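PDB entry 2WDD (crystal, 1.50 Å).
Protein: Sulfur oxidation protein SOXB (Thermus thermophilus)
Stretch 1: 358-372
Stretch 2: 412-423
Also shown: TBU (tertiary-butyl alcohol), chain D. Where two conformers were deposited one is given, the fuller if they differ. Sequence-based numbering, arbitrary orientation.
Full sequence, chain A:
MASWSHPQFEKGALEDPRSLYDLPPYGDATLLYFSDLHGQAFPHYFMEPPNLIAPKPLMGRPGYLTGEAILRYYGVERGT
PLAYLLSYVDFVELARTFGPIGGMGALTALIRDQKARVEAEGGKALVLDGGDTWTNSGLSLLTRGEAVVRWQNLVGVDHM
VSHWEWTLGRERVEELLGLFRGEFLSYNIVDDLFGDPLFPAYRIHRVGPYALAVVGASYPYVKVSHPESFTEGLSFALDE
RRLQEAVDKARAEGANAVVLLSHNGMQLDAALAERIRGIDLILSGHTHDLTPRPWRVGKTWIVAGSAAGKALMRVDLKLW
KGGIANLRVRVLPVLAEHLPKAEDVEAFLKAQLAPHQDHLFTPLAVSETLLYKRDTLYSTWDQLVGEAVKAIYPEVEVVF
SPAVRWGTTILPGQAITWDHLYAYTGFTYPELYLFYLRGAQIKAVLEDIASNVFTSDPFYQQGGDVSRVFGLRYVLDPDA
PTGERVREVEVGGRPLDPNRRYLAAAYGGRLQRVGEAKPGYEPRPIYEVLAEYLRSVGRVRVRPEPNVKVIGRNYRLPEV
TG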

# COMPACT_ATOMS: atom_id res chain seq x y z
N ASP A 358 18.99 17.48 -8.54
CA ASP A 358 20.21 17.34 -7.75
C ASP A 358 19.87 16.79 -6.37
O ASP A 358 20.52 15.87 -5.87
N HIS A 359 18.85 17.39 -5.76
CA HIS A 359 18.41 16.99 -4.43
C HIS A 359 17.88 15.56 -4.45
O HIS A 359 18.29 14.73 -3.66
N LEU A 360 16.95 15.31 -5.37
CA LEU A 360 16.30 14.01 -5.45
C LEU A 360 17.16 12.80 -5.82
O LEU A 360 16.94 11.71 -5.31
N PHE A 361 18.10 12.98 -6.76
CA PHE A 361 18.85 11.85 -7.30
C PHE A 361 20.34 11.66 -7.03
O PHE A 361 20.90 10.63 -7.41
N THR A 362 20.98 12.60 -6.35
CA THR A 362 22.39 12.41 -6.03
C THR A 362 22.49 11.30 -4.99
O THR A 362 21.68 11.23 -4.07
N PRO A 363 23.48 10.42 -5.14
CA PRO A 363 23.56 9.35 -4.13
C PRO A 363 23.89 9.88 -2.75
O PRO A 363 24.76 10.76 -2.59
N LEU A 364 23.21 9.35 -1.74
CA LEU A 364 23.49 9.70 -0.36
C LEU A 364 24.45 8.65 0.19
O LEU A 364 25.37 8.96 0.93
N ALA A 365 24.22 7.40 -0.20
CA ALA A 365 25.08 6.30 0.22
C ALA A 365 24.79 5.12 -0.68
O ALA A 365 23.79 5.11 -1.39
N VAL A 366 25.68 4.13 -0.66
CA VAL A 366 25.47 2.92 -1.44
C VAL A 366 25.06 1.78 -0.50
O VAL A 366 25.66 1.59 0.56
N SER A 367 24.02 1.04 -0.89
CA SER A 367 23.61 -0.11 -0.10
C SER A 367 24.27 -1.35 -0.67
O SER A 367 24.14 -1.65 -1.86
N GLU A 368 24.99 -2.08 0.17
CA GLU A 368 25.68 -3.27 -0.29
C GLU A 368 24.76 -4.47 -0.46
O GLU A 368 25.07 -5.40 -1.21
N THR A 369 23.62 -4.44 0.22
CA THR A 369 22.69 -5.55 0.15
C THR A 369 21.25 -5.06 -0.03
O THR A 369 20.98 -3.87 0.01
N LEU A 370 20.34 -6.01 -0.24
CA LEU A 370 18.94 -5.70 -0.48
C LEU A 370 18.26 -5.02 0.70
O LEU A 370 18.25 -5.56 1.80
N LEU A 371 17.65 -3.87 0.45
CA LEU A 371 16.87 -3.16 1.47
C LEU A 371 15.40 -3.27 1.04
O LEU A 371 15.01 -2.75 -0.00
N TYR A 372 14.62 -4.01 1.82
CA TYR A 372 13.20 -4.18 1.52
C TYR A 372 12.40 -3.71 2.74
O TYR A 372 12.93 -3.67 3.85
N PRO A 412 21.23 -4.64 -4.18
CA PRO A 412 22.63 -4.61 -3.75
C PRO A 412 23.43 -3.76 -4.73
O PRO A 412 23.27 -3.87 -5.95
N GLY A 413 24.29 -2.90 -4.19
CA GLY A 413 25.12 -2.02 -4.99
C GLY A 413 24.44 -0.76 -5.46
O GLY A 413 25.07 0.10 -6.09
N GLN A 414 23.15 -0.62 -5.16
CA GLN A 414 22.39 0.55 -5.58
C GLN A 414 22.53 1.72 -4.62
O GLN A 414 22.61 1.54 -3.41
N ALA A 415 22.58 2.93 -5.17
CA ALA A 415 22.69 4.13 -4.35
C ALA A 415 21.32 4.52 -3.80
O ALA A 415 20.32 4.47 -4.52
N ILE A 416 21.30 4.90 -2.53
CA ILE A 416 20.10 5.41 -1.87
C ILE A 416 20.06 6.91 -2.13
O ILE A 416 21.05 7.61 -1.90
N THR A 417 18.92 7.40 -2.59
CA THR A 417 18.75 8.82 -2.91
C THR A 417 17.66 9.45 -2.07
O THR A 417 16.92 8.76 -1.36
N TRP A 418 17.56 10.77 -2.14
CA TRP A 418 16.50 11.46 -1.42
C TRP A 418 15.15 10.96 -1.90
O TRP A 418 14.21 10.82 -1.11
N ASP A 419 15.03 10.70 -3.20
CA ASP A 419 13.76 10.20 -3.73
C ASP A 419 13.37 8.90 -3.03
O ASP A 419 12.20 8.71 -2.71
N HIS A 420 14.35 8.05 -2.74
CA HIS A 420 14.07 6.82 -2.00
C HIS A 420 13.65 7.16 -0.57
O HIS A 420 12.73 6.55 -0.02
N LEU A 421 14.35 8.09 0.07
CA LEU A 421 14.00 8.43 1.44
C LEU A 421 12.54 8.89 1.50
O LEU A 421 11.82 8.55 2.43
N TYR A 422 12.11 9.67 0.51
CA TYR A 422 10.72 10.14 0.48
C TYR A 422 9.77 8.98 0.17
O TYR A 422 8.66 8.92 0.71
N ALA A 423 10.20 8.03 -0.65
CA ALA A 423 9.38 6.85 -0.93
C ALA A 423 9.16 6.01 0.33
O ALA A 423 8.13 5.36 0.49

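Two short antiparallel strands and the helix ends beside them bring the stretches together, burying 992 Å² in total. One close fit centres on Trp 418, whose CA-to-CB bond points toward stretch 1 and whose chi1 of -97° lies between wells. Its indole is sandwiched: His 359 (t) covers one face, with CE1 3.3 Å from Trp 418 CD2, and Leu 364 (m, t) lies over the opposite face, its CD1 standing 4.2 Å from the centroid of the five-membered ring. That same CD1 meets Leu 421 CD1 at 3.5 Å, so Leu 364 fills the hollow between Trp 418 and Leu 421. At the edge of the imidazole, His 359 NE2 and Tyr 422 (m) OH share a 2.7 Å hydrogen bond. Leu 360 (m, t) packs CD2 against the Tyr 422 ring edge, 3.8 Å from CE2. A tertiary-butyl alcohol lies just beyond, its O 3.7 Å from Tyr 422 OH.

Water 1 fills the gap at the helix ends, accepting from Trp 418 N (2.8 Å) and donating to His 359 O (2.7 Å) and Thr 362 O (2.5 Å).

Along the strands, Ile 416 (m, t) extends CD1 to within 3.7 Å of Leu 371 CD1, while Ala 415, on the other sheet face with Val 366 (t), nestles its CB 3.5 Å from Pro 363 CB.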

# COMPACT_ATOMS: atom_id res chain seq x y z
CB ASP A 358 20.89 18.70 -7.60
CG ASP A 358 20.05 19.68 -6.80
OD1 ASP A 358 18.81 19.71 -7.00
OD2 ASP A 358 20.62 20.41 -5.96
CB HIS A 359 17.31 17.93 -3.94
CG HIS A 359 16.63 17.46 -2.69
ND1 HIS A 359 17.27 17.40 -1.47
CD2 HIS A 359 15.36 17.04 -2.47
CE1 HIS A 359 16.43 16.96 -0.55
NE2 HIS A 359 15.26 16.73 -1.13
CB LEU A 360 15.11 14.07 -6.41
CG LEU A 360 13.88 14.85 -5.96
CD1 LEU A 360 12.85 14.90 -7.07
CD2 LEU A 360 13.28 14.25 -4.69
CB PHE A 361 18.53 11.67 -8.78
CG PHE A 361 17.06 11.77 -9.08
CD1 PHE A 361 16.19 10.75 -8.71
CD2 PHE A 361 16.53 12.91 -9.67
CE1 PHE A 361 14.83 10.85 -8.95
CE2 PHE A 361 15.17 13.01 -9.91
CZ PHE A 361 14.32 11.98 -9.55
CB THR A 362 23.04 13.71 -5.54
OG1 THR A 362 22.84 14.75 -6.51
CG2 THR A 362 24.54 13.50 -5.34
CB PRO A 363 24.70 8.46 -4.63
CG PRO A 363 24.83 8.78 -6.08
CD PRO A 363 24.46 10.22 -6.22
CB LEU A 364 22.20 9.71 0.47
CG LEU A 364 21.21 10.84 0.21
CD1 LEU A 364 19.91 10.53 0.92
CD2 LEU A 364 21.79 12.17 0.71
CB ALA A 365 24.79 5.91 1.68
CB VAL A 366 26.72 2.54 -2.25
CG1 VAL A 366 26.59 1.12 -2.83
CG2 VAL A 366 26.95 3.56 -3.35
CB SER A 367 22.10 -0.31 -0.13
OG SER A 367 21.75 -1.38 0.72
CB GLU A 368 26.86 -3.58 0.62
CG GLU A 368 27.90 -2.48 0.57
CD GLU A 368 29.18 -2.84 1.28
OE1 GLU A 368 29.25 -3.93 1.87
OE2 GLU A 368 30.12 -2.02 1.24
CB THR A 369 22.81 -6.47 1.37
OG1 THR A 369 22.45 -5.73 2.54
CG2 THR A 369 24.25 -6.97 1.53
CB LEU A 370 18.18 -7.00 -0.72
CG LEU A 370 16.73 -6.86 -1.18
CD1 LEU A 370 16.67 -6.24 -2.57
CD2 LEU A 370 16.04 -8.24 -1.15
CB LEU A 371 17.28 -1.68 1.56
CG LEU A 371 18.70 -1.45 2.08
CD1 LEU A 371 19.06 0.04 2.00
CD2 LEU A 371 18.79 -1.95 3.55
CB TYR A 372 12.86 -5.64 1.18
CG TYR A 372 13.16 -6.64 2.28
CD1 TYR A 372 12.18 -7.02 3.19
CD2 TYR A 372 14.43 -7.19 2.42
CE1 TYR A 372 12.43 -7.96 4.18
CE2 TYR A 372 14.70 -8.11 3.42
CZ TYR A 372 13.71 -8.47 4.31
OH TYR A 372 13.97 -9.40 5.30
CB PRO A 412 23.06 -6.08 -3.88
CG PRO A 412 21.78 -6.86 -3.71
CD PRO A 412 20.73 -6.02 -4.37
CB GLN A 414 20.91 0.19 -5.79
CG GLN A 414 20.06 1.35 -6.28
CD GLN A 414 18.60 0.99 -6.55
OE1 GLN A 414 18.12 -0.08 -6.17
NE2 GLN A 414 17.89 1.89 -7.20
CB ALA A 415 23.28 5.28 -5.18
CB ILE A 416 20.12 5.15 -0.36
CG1 ILE A 416 20.29 3.66 -0.05
CG2 ILE A 416 18.85 5.71 0.31
CD1 ILE A 416 20.66 3.37 1.40
CB THR A 417 18.39 8.99 -4.39
OG1 THR A 417 17.06 8.49 -4.60
CG2 THR A 417 19.37 8.22 -5.28
CB TRP A 418 16.61 12.98 -1.61
CG TRP A 418 17.33 13.66 -0.50
CD1 TRP A 418 18.60 14.15 -0.53
CD2 TRP A 418 16.81 13.94 0.80
NE1 TRP A 418 18.91 14.71 0.69
CE2 TRP A 418 17.82 14.60 1.52
CE3 TRP A 418 15.59 13.68 1.43
CZ2 TRP A 418 17.65 15.02 2.84
CZ3 TRP A 418 15.41 14.11 2.73
CH2 TRP A 418 16.44 14.77 3.42
CB ASP A 419 13.79 10.05 -5.26
CG ASP A 419 12.39 10.11 -5.87
OD1 ASP A 419 11.61 11.02 -5.51
OD2 ASP A 419 12.03 9.20 -6.65
CB HIS A 420 15.29 5.90 -1.94
CG HIS A 420 15.73 5.37 -3.27
ND1 HIS A 420 17.04 5.41 -3.67
CD2 HIS A 420 15.05 4.71 -4.24
CE1 HIS A 420 17.16 4.82 -4.85
NE2 HIS A 420 15.96 4.40 -5.22
CB LEU A 421 14.91 9.53 2.00
CG LEU A 421 16.39 9.18 2.17
CD1 LEU A 421 17.09 10.31 2.95
CD2 LEU A 421 16.56 7.84 2.85
CB TYR A 422 10.53 11.26 -0.53
CG TYR A 422 11.28 12.54 -0.22
CD1 TYR A 422 11.29 13.08 1.06
CD2 TYR A 422 11.97 13.22 -1.22
CE1 TYR A 422 11.99 14.26 1.34
CE2 TYR A 422 12.67 14.39 -0.95
CZ TYR A 422 12.67 14.90 0.33
OH TYR A 422 13.35 16.07 0.59
CB ALA A 423 10.01 5.99 -2.01
O TBU D . 10.18 17.67 1.65
C TBU D . 9.86 19.06 1.60
C1 TBU D . 11.12 19.89 1.42
C2 TBU D . 8.92 19.31 0.43
C3 TBU D . 9.20 19.48 2.92
O HOH W 1 19.60 12.37 -3.19